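Local coordinates for protein cytidylyltransferase (Leptospira borgpetersenii serovar Hardjo-bovis, PDB 6OEW) that probably transfers a nucleotidyl group, most likely cytidylyl, with the aid of a bound magnesium ion, at residues A[166-169]-A[174-177]; A[190-195]-A[226-231]; A[40-45]-A[52-57]. All blocks are in the same frame, centred on the assembly; numbering follows the deposited sequence.

Contact 1 (A[166-169]-A[174-177]); sequences PYER and PYVE
Glu-168 and Tyr-167 reach from the first of two consecutive short helices, 166-171 and 174-178, to Tyr-175 and Pro-174 on the second, where the chain turns between them in this GT-A-type cytidylyltransferase. The backbones are closest where the CA atoms of Glu-168 and Pro-174 come within 5.9 Å. Followed outward, Glu-168 starts from a CB set beside the facing helix rather than aimed at it. CG stands anti to the carbonyl carbon (chi1 -71°), and the chain then runs extended (chi2 169°), which carries the carboxylate across to the second helix. There the two oxygens part company. OE1 turns back to the backbone N of Leu-165, just before the helix, and is hydrogen-bonded to it. OE2 goes to Tyr-175, lying 4.0 Å from its CB and near the ring plane at the ring edge, while the carboxylate is turned 72° from the ring. The bond to Leu-165 probably steadies the carboxylate whose other oxygen meets the tyrosine. Tyr-167 supplies the apolar half at the surface: its ring comes aslant onto the Pro-174 pyrrolidine, whose CB is directed at the first helix. Beyond the contact, Tyr-175 also lies on Ile-162 of helix 153-162. The shortest approach between 166-169 and 174-177 is 3.6 Å, from Tyr-167 CE2 to Pro-174 CG.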
loop_
_atom_site.group_PDB
_atom_site.type_symbol
_atom_site.label_atom_id
_atom_site.label_comp_id
_atom_site.label_asym_id
_atom_site.label_seq_id
_atom_site.Cartn_x
_atom_site.Cartn_y
_atom_site.Cartn_z
ATOM N N PRO A 166 13.630 3.161 16.611
ATOM C CA PRO A 166 13.802 3.155 15.151
ATOM C C PRO A 166 12.831 2.227 14.439
ATOM O O PRO A 166 12.323 2.575 13.367
ATOM C CB PRO A 166 15.271 2.719 14.994
ATOM C CG PRO A 166 15.925 3.187 16.266
ATOM C CD PRO A 166 14.905 2.960 17.328
ATOM N N TYR A 167 12.550 1.053 15.005
ATOM C CA TYR A 167 11.541 0.180 14.412
ATOM C C TYR A 167 10.188 0.892 14.290
ATOM O O TYR A 167 9.489 0.743 13.280
ATOM C CB TYR A 167 11.413 -1.088 15.251
ATOM C CG TYR A 167 10.482 -2.137 14.695
ATOM C CD1 TYR A 167 10.894 -2.997 13.681
ATOM C CD2 TYR A 167 9.193 -2.289 15.199
ATOM C CE1 TYR A 167 10.034 -3.968 13.167
ATOM C CE2 TYR A 167 8.345 -3.265 14.704
ATOM C CZ TYR A 167 8.777 -4.104 13.690
ATOM O OH TYR A 167 7.929 -5.071 13.194
ATOM N N GLU A 168 9.814 1.680 15.303
ATOM C CA GLU A 168 8.538 2.400 15.262
ATOM C C GLU A 168 8.553 3.505 14.210
ATOM O O GLU A 168 7.573 3.688 13.473
ATOM C CB GLU A 168 8.228 2.988 16.640
ATOM C CG GLU A 168 7.869 1.970 17.681
ATOM C CD GLU A 168 7.827 2.548 19.086
ATOM O OE1 GLU A 168 8.528 3.550 19.366
ATOM O OE2 GLU A 168 7.097 1.993 19.928
ATOM N N ARG A 169 9.643 4.279 14.149
ATOM C CA ARG A 169 9.749 5.358 13.170
ATOM C C ARG A 169 9.746 4.824 11.742
ATOM O O ARG A 169 9.239 5.488 10.825
ATOM C CB ARG A 169 11.026 6.176 13.414
ATOM C CG ARG A 169 11.248 6.662 14.850
ATOM C CD ARG A 169 10.176 7.651 15.330
ATOM N NE ARG A 169 9.974 8.789 14.433
ATOM C CZ ARG A 169 9.271 9.884 14.744
ATOM N NH1 ARG A 169 8.712 10.021 15.951
ATOM N NH2 ARG A 169 9.137 10.857 13.848
ATOM N N PRO A 174 3.539 -0.009 14.334
ATOM C CA PRO A 174 3.696 -1.054 15.365
ATOM C C PRO A 174 3.148 -0.692 16.732
ATOM O O PRO A 174 2.588 -1.561 17.410
ATOM C CB PRO A 174 5.220 -1.250 15.429
ATOM C CG PRO A 174 5.661 -0.945 14.103
ATOM C CD PRO A 174 4.840 0.214 13.665
ATOM N N TYR A 175 3.310 0.554 17.171
ATOM C CA TYR A 175 2.786 0.915 18.482
ATOM C C TYR A 175 1.265 0.787 18.517
ATOM O O TYR A 175 0.700 0.402 19.547
ATOM C CB TYR A 175 3.218 2.327 18.872
ATOM C CG TYR A 175 2.795 2.717 20.274
ATOM C CD1 TYR A 175 3.643 2.531 21.355
ATOM C CD2 TYR A 175 1.524 3.253 20.520
ATOM C CE1 TYR A 175 3.264 2.883 22.646
ATOM C CE2 TYR A 175 1.134 3.602 21.809
ATOM C CZ TYR A 175 1.998 3.414 22.857
ATOM O OH TYR A 175 1.610 3.759 24.123
ATOM N N VAL A 176 0.584 1.101 17.406
ATOM C CA VAL A 176 -0.877 0.952 17.370
ATOM C C VAL A 176 -1.250 -0.518 17.481
ATOM O O VAL A 176 -2.084 -0.908 18.307
ATOM C CB VAL A 176 -1.469 1.580 16.095
ATOM C CG1 VAL A 176 -2.975 1.210 15.968
ATOM C CG2 VAL A 176 -1.317 3.087 16.112
ATOM N N GLU A 177 -0.595 -1.357 16.680
ATOM C CA GLU A 177 -0.926 -2.777 16.628
ATOM C C GLU A 177 -0.710 -3.476 17.964
ATOM O O GLU A 177 -1.450 -4.405 18.299
ATOM C CB GLU A 177 -0.099 -3.448 15.527
ATOM C CG GLU A 177 -0.418 -2.886 14.150
ATOM C CD GLU A 177 0.027 -3.795 13.034
ATOM O OE1 GLU A 177 1.093 -4.417 13.190
ATOM O OE2 GLU A 177 -0.690 -3.885 12.004
#

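Contact 2 (A[190-195]-A[226-231]); sequences NERDDS and DLIEVI. With EDO (1,2-ethanediol), chain E.
Arg-192 in the loop and Glu-229 on helix 224-233 meet obliquely, the guanidinium presenting its end and the carboxylate a single oxygen. Glu-229 OE2 lies near the guanidinium plane and takes both terminal nitrogens. Arg-192 NH2 is 2.9 Å from Glu-229 OE2, with an N-H...O angle of 151°. Arg-192 NH1 stands farther from the same OE2, at 3.3 Å, and its bond is more bent, at 135°. Both nitrogens come to OE2 from the same face of the carboxylate, whose plane is inclined 34° to the guanidinium. Arg-192 gets there by a straight chain from CG to NE, launched with CG between the backbone N and the carbonyl carbon. Glu-229 bends at its second torsion to swing its head toward the loop. Ile-228 runs alongside the arginine in the reverse direction, and its CG2 sits tightly against Arg-192 NH2, only 3.3 Å away. The same isoleucine and Asp-194 come from opposite directions until Asp-194 OD2 is 3.7 Å from Ile-228 CG1. Asp-194, which is buried, has several partners: OD1 forms a salt bridge with Arg-192 NE (3.3 Å), and OD2 has weak hydrogen bonds with Asn-190 ND2 (2.8 Å) and with Tyr-224 OH at the start of the helix. Lying between two carboxylates, Arg-192 probably favours the ionised form of both. Next to it the loop folds on itself, Asp-193 OD1 accepting from the Ser-195 N and OG. The whole is a loop-to-helix salt-bridge network of Arg-192, Asp-194 and Glu-229, set beside an Asx turn that begins at Asp-193.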
loop_
_atom_site.group_PDB
_atom_site.type_symbol
_atom_site.label_atom_id
_atom_site.label_comp_id
_atom_site.label_asym_id
_atom_site.label_seq_id
_atom_site.Cartn_x
_atom_site.Cartn_y
_atom_site.Cartn_z
ATOM N N ASN A 190 -11.737 -9.612 4.821
ATOM C CA ASN A 190 -12.129 -10.232 3.563
ATOM C C ASN A 190 -13.329 -11.155 3.800
ATOM O O ASN A 190 -13.615 -11.565 4.925
ATOM C CB ASN A 190 -10.937 -11.006 2.988
ATOM C CG ASN A 190 -11.132 -11.451 1.541
ATOM O OD1 ASN A 190 -12.031 -10.989 0.822
ATOM N ND2 ASN A 190 -10.259 -12.363 1.103
ATOM N N GLU A 191 -14.031 -11.500 2.725
ATOM C CA GLU A 191 -15.200 -12.360 2.893
ATOM C C GLU A 191 -14.809 -13.803 3.198
ATOM O O GLU A 191 -15.606 -14.556 3.767
ATOM C CB GLU A 191 -16.064 -12.309 1.643
ATOM C CG GLU A 191 -15.233 -12.516 0.393
ATOM C CD GLU A 191 -16.062 -12.417 -0.858
ATOM O OE1 GLU A 191 -17.299 -12.554 -0.748
ATOM O OE2 GLU A 191 -15.474 -12.190 -1.940
ATOM N N ARG A 192 -13.611 -14.213 2.801
ATOM C CA ARG A 192 -13.081 -15.531 3.103
ATOM C C ARG A 192 -11.616 -15.343 3.463
ATOM O O ARG A 192 -11.081 -14.231 3.390
ATOM C CB ARG A 192 -13.243 -16.498 1.923
ATOM C CG ARG A 192 -12.475 -16.076 0.678
ATOM C CD ARG A 192 -12.830 -16.945 -0.522
ATOM N NE ARG A 192 -12.319 -16.379 -1.771
ATOM C CZ ARG A 192 -12.607 -16.850 -2.985
ATOM N NH1 ARG A 192 -13.405 -17.907 -3.125
ATOM N NH2 ARG A 192 -12.105 -16.260 -4.065
ATOM N N ASP A 193 -10.955 -16.422 3.868
ATOM C CA ASP A 193 -9.560 -16.297 4.306
ATOM C C ASP A 193 -8.635 -16.620 3.129
ATOM O O ASP A 193 -8.439 -17.783 2.779
ATOM C CB ASP A 193 -9.294 -17.193 5.514
ATOM C CG ASP A 193 -7.898 -16.988 6.104
ATOM O OD1 ASP A 193 -7.115 -16.210 5.524
ATOM O OD2 ASP A 193 -7.584 -17.595 7.150
ATOM N N ASP A 194 -8.075 -15.575 2.514
ATOM C CA ASP A 194 -7.136 -15.689 1.404
ATOM C C ASP A 194 -5.696 -15.446 1.823
ATOM O O ASP A 194 -4.839 -15.245 0.952
ATOM C CB ASP A 194 -7.458 -14.689 0.295
ATOM C CG ASP A 194 -8.789 -14.950 -0.386
ATOM O OD1 ASP A 194 -9.315 -16.081 -0.340
ATOM O OD2 ASP A 194 -9.287 -13.998 -1.005
ATOM N N SER A 195 -5.411 -15.426 3.121
ATOM C CA SER A 195 -4.075 -15.048 3.571
ATOM C C SER A 195 -2.995 -16.009 3.083
ATOM O O SER A 195 -1.807 -15.648 3.104
ATOM C CB SER A 195 -4.041 -14.990 5.088
ATOM O OG SER A 195 -4.485 -16.231 5.616
ATOM N N ASP A 226 -11.592 -11.162 -8.797
ATOM C CA ASP A 226 -11.266 -11.763 -10.097
ATOM C C ASP A 226 -9.915 -12.463 -10.046
ATOM O O ASP A 226 -9.743 -13.554 -10.604
ATOM C CB ASP A 226 -11.212 -10.714 -11.212
ATOM C CG ASP A 226 -12.509 -9.973 -11.393
ATOM O OD1 ASP A 226 -12.455 -8.809 -11.856
ATOM O OD2 ASP A 226 -13.564 -10.537 -11.056
ATOM N N LEU A 227 -8.953 -11.831 -9.377
ATOM C CA LEU A 227 -7.581 -12.323 -9.296
ATOM C C LEU A 227 -7.504 -13.623 -8.506
ATOM O O LEU A 227 -6.824 -14.572 -8.919
ATOM C CB LEU A 227 -6.707 -11.244 -8.651
ATOM C CG LEU A 227 -5.231 -11.546 -8.379
ATOM C CD1 LEU A 227 -4.499 -11.815 -9.682
ATOM C CD2 LEU A 227 -4.564 -10.392 -7.621
ATOM N N ILE A 228 -8.173 -13.677 -7.355
ATOM C CA ILE A 228 -8.185 -14.907 -6.571
ATOM C C ILE A 228 -8.880 -16.026 -7.336
ATOM O O ILE A 228 -8.454 -17.185 -7.283
ATOM C CB ILE A 228 -8.841 -14.667 -5.200
ATOM C CG1 ILE A 228 -8.151 -13.505 -4.477
ATOM C CG2 ILE A 228 -8.804 -15.943 -4.362
ATOM C CD1 ILE A 228 -6.652 -13.696 -4.296
ATOM N N GLU A 229 -9.961 -15.708 -8.061
ATOM C CA GLU A 229 -10.652 -16.755 -8.812
ATOM C C GLU A 229 -9.781 -17.303 -9.933
ATOM O O GLU A 229 -9.799 -18.506 -10.202
ATOM C CB GLU A 229 -11.980 -16.233 -9.362
ATOM C CG GLU A 229 -13.056 -16.079 -8.296
ATOM C CD GLU A 229 -13.340 -17.377 -7.546
ATOM O OE1 GLU A 229 -13.266 -18.465 -8.162
ATOM O OE2 GLU A 229 -13.631 -17.308 -6.333
ATOM N N VAL A 230 -8.992 -16.444 -10.580
ATOM C CA VAL A 230 -8.087 -16.916 -11.626
ATOM C C VAL A 230 -6.974 -17.783 -11.034
ATOM O O VAL A 230 -6.601 -18.811 -11.613
ATOM C CB VAL A 230 -7.526 -15.721 -12.422
ATOM C CG1 VAL A 230 -6.227 -16.086 -13.107
ATOM C CG2 VAL A 230 -8.536 -15.269 -13.459
ATOM N N ILE A 231 -6.426 -17.384 -9.882
ATOM C CA ILE A 231 -5.433 -18.204 -9.184
ATOM C C ILE A 231 -6.037 -19.544 -8.775
ATOM O O ILE A 231 -5.398 -20.600 -8.901
ATOM C CB ILE A 231 -4.869 -17.446 -7.964
ATOM C CG1 ILE A 231 -4.038 -16.228 -8.392
ATOM C CG2 ILE A 231 -4.047 -18.383 -7.089
ATOM C CD1 ILE A 231 -3.730 -15.229 -7.261
HETATM C C1 EDO E . -13.170 -14.602 6.733
HETATM O O1 EDO E . -13.326 -16.021 6.826
HETATM C C2 EDO E . -13.121 -13.996 8.133
HETATM O O2 EDO E . -13.854 -12.768 8.113
#

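Contact 3 (A[40-45]-A[52-57]); sequences FMLERL and ENVVVL. With EDO (1,2-ethanediol), chain D.
Leu-42 meets Val-54 and Val-56 through methyl groups, while the flat groups of helix 37-45 serve other neighbours. One face of the Arg-44 guanidinium carries C2 of an ethanediol molecule, probably from the crystallisation liquor, 3.5 Å from Arg-44 CZ and shifted toward the rim. Arg-44 also makes a cation-pi contact with Phe-222, and its NE and NH1 are hydrogen-bonded to the backbone oxygens of Ile-112 and Phe-222. The Phe-40 ring forms an edge-to-face pair with Phe-32. The fold here is a beta-alpha-beta crossover of the GT-A type: helix 37-45 lies between parallel neighbouring strands 11-16 and 54-59 in the chain and packs on the sheet. Leu-42 makes the close contacts with strand 54-59. With CG anti to the carbonyl carbon (chi1 -65°), one branch, CD2, is brought to the strand and reaches both alternate valines, Val-54 CG1 at 4.1 Å and, with the side chains at about a right angle, Val-56. Val-55 faces away between them, onto Leu-14. Leu-42, Leu-45 and Val-54 all touch Ile-15, so the core is continuous with neighbouring strand 11-16. Further along the helix, the ethanediol O2 donates to Arg-44 O at 2.8 Å; the ethanediol is also hydrogen-bonded to Ser-114 OG. Tightest in the hydrophobic contact is Leu-42 CD2 against Val-56 CG2, 3.9 Å apart.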
loop_
_atom_site.group_PDB
_atom_site.type_symbol
_atom_site.label_atom_id
_atom_site.label_comp_id
_atom_site.label_asym_id
_atom_site.label_seq_id
_atom_site.Cartn_x
_atom_site.Cartn_y
_atom_site.Cartn_z
ATOM N N PHE A 40 2.491 0.263 -12.658
ATOM C CA PHE A 40 1.293 -0.570 -12.652
ATOM C C PHE A 40 0.400 -0.250 -11.460
ATOM O O PHE A 40 -0.830 -0.143 -11.599
ATOM C CB PHE A 40 1.712 -2.041 -12.626
ATOM C CG PHE A 40 0.671 -2.975 -13.147
ATOM C CD1 PHE A 40 0.781 -3.500 -14.432
ATOM C CD2 PHE A 40 -0.420 -3.335 -12.365
ATOM C CE1 PHE A 40 -0.170 -4.375 -14.931
ATOM C CE2 PHE A 40 -1.389 -4.216 -12.873
ATOM C CZ PHE A 40 -1.265 -4.723 -14.151
ATOM N N MET A 41 0.999 -0.128 -10.275
ATOM C CA MET A 41 0.249 0.215 -9.071
ATOM C C MET A 41 -0.458 1.558 -9.219
ATOM O O MET A 41 -1.645 1.693 -8.893
ATOM C CB MET A 41 1.186 0.241 -7.868
ATOM C CG MET A 41 0.453 0.312 -6.528
ATOM S SD MET A 41 1.632 0.513 -5.178
ATOM C CE MET A 41 0.493 0.581 -3.773
ATOM N N LEU A 42 0.263 2.562 -9.712
ATOM C CA LEU A 42 -0.324 3.881 -9.888
ATOM C C LEU A 42 -1.489 3.832 -10.873
ATOM O O LEU A 42 -2.530 4.452 -10.636
ATOM C CB LEU A 42 0.755 4.868 -10.336
ATOM C CG LEU A 42 1.877 5.139 -9.315
ATOM C CD1 LEU A 42 2.899 6.119 -9.869
ATOM C CD2 LEU A 42 1.307 5.683 -8.007
ATOM N N GLU A 43 -1.354 3.065 -11.958
ATOM C CA GLU A 43 -2.464 2.935 -12.904
ATOM C C GLU A 43 -3.685 2.293 -12.250
ATOM O O GLU A 43 -4.824 2.690 -12.530
ATOM C CB GLU A 43 -2.030 2.131 -14.127
ATOM C CG GLU A 43 -1.063 2.876 -15.014
ATOM C CD GLU A 43 -0.883 2.206 -16.348
ATOM O OE1 GLU A 43 -1.885 1.781 -16.953
ATOM O OE2 GLU A 43 0.273 2.085 -16.788
ATOM N N ARG A 44 -3.469 1.312 -11.364
ATOM C CA ARG A 44 -4.587 0.698 -10.652
ATOM C C ARG A 44 -5.244 1.674 -9.681
ATOM O O ARG A 44 -6.470 1.655 -9.502
ATOM C CB ARG A 44 -4.106 -0.563 -9.937
ATOM C CG ARG A 44 -3.917 -1.713 -10.930
ATOM C CD ARG A 44 -3.462 -2.998 -10.270
ATOM N NE ARG A 44 -4.435 -3.563 -9.328
ATOM C CZ ARG A 44 -5.519 -4.260 -9.666
ATOM N NH1 ARG A 44 -5.837 -4.475 -10.941
ATOM N NH2 ARG A 44 -6.300 -4.751 -8.712
ATOM N N LEU A 45 -4.460 2.544 -9.061
ATOM C CA LEU A 45 -5.024 3.518 -8.133
ATOM C C LEU A 45 -5.710 4.680 -8.840
ATOM O O LEU A 45 -6.456 5.420 -8.190
ATOM C CB LEU A 45 -3.929 4.037 -7.204
ATOM C CG LEU A 45 -3.440 2.985 -6.219
ATOM C CD1 LEU A 45 -2.139 3.435 -5.567
ATOM C CD2 LEU A 45 -4.477 2.781 -5.160
ATOM N N GLU A 52 -7.232 11.692 -7.132
ATOM C CA GLU A 52 -6.592 12.967 -7.430
ATOM C C GLU A 52 -5.566 13.364 -6.378
ATOM O O GLU A 52 -4.707 14.203 -6.666
ATOM C CB GLU A 52 -7.637 14.067 -7.581
ATOM C CG GLU A 52 -8.279 14.457 -6.282
ATOM C CD GLU A 52 -9.128 15.697 -6.423
ATOM O OE1 GLU A 52 -9.342 16.139 -7.576
ATOM O OE2 GLU A 52 -9.578 16.226 -5.384
ATOM N N ASN A 53 -5.617 12.774 -5.181
ATOM C CA ASN A 53 -4.630 13.085 -4.147
ATOM C C ASN A 53 -3.713 11.903 -3.875
ATOM O O ASN A 53 -3.456 11.565 -2.717
ATOM C CB ASN A 53 -5.311 13.518 -2.839
ATOM C CG ASN A 53 -6.166 14.770 -2.996
ATOM O OD1 ASN A 53 -5.801 15.717 -3.698
ATOM N ND2 ASN A 53 -7.316 14.781 -2.320
ATOM N N VAL A 54 -3.208 11.263 -4.924
ATOM C CA VAL A 54 -2.183 10.239 -4.779
ATOM C C VAL A 54 -0.842 10.950 -4.755
ATOM O O VAL A 54 -0.591 11.835 -5.584
ATOM C CB VAL A 54 -2.243 9.222 -5.932
ATOM C CG1 VAL A 54 -1.081 8.267 -5.866
ATOM C CG2 VAL A 54 -3.541 8.436 -5.867
ATOM N N VAL A 55 -0.004 10.603 -3.785
ATOM C CA VAL A 55 1.362 11.115 -3.703
ATOM C C VAL A 55 2.290 9.929 -3.483
ATOM O O VAL A 55 2.002 9.058 -2.652
ATOM C CB VAL A 55 1.533 12.143 -2.566
ATOM C CG1 VAL A 55 2.888 12.876 -2.699
ATOM C CG2 VAL A 55 0.320 13.141 -2.506
ATOM N N VAL A 56 3.398 9.890 -4.224
ATOM C CA VAL A 56 4.461 8.926 -3.959
ATOM C C VAL A 56 5.470 9.578 -3.024
ATOM O O VAL A 56 5.985 10.675 -3.298
ATOM C CB VAL A 56 5.133 8.457 -5.262
ATOM C CG1 VAL A 56 6.389 7.618 -4.962
ATOM C CG2 VAL A 56 4.157 7.658 -6.126
ATOM N N LEU A 57 5.740 8.914 -1.905
ATOM C CA LEU A 57 6.652 9.403 -0.888
ATOM C C LEU A 57 7.923 8.571 -0.999
ATOM O O LEU A 57 7.902 7.371 -0.714
ATOM C CB LEU A 57 6.066 9.258 0.504
ATOM C CG LEU A 57 5.086 10.314 1.038
ATOM C CD1 LEU A 57 3.927 10.528 0.059
ATOM C CD2 LEU A 57 4.607 9.845 2.395
HETATM C C1 EDO D . -9.475 -1.602 -10.295
HETATM O O1 EDO D . -10.381 -0.860 -9.462
HETATM C C2 EDO D . -8.205 -1.979 -9.523
HETATM O O2 EDO D . -7.633 -0.805 -8.926
#

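From the N terminus, contact 3 comes first: helix 37-45 turns back through eight residues to strand 54-59, closing the crossover after strand 11-16. Well after the remaining strands of the parallel half, contact 1 closes the two-residue link between helices 166-171 and 174-178. Contact 2 is the longest-range, spanning 30 residues that include helix 204-214, and ties the loop after edge strand 185-187 to helix 224-233. The three lie in series; none nests in or crosses another. Contacts 1 and 3 are on opposite sides of the chain's centre, centres 25 Å apart, and contacts 2 and 3 come nearest, about 6 Å between closest atoms.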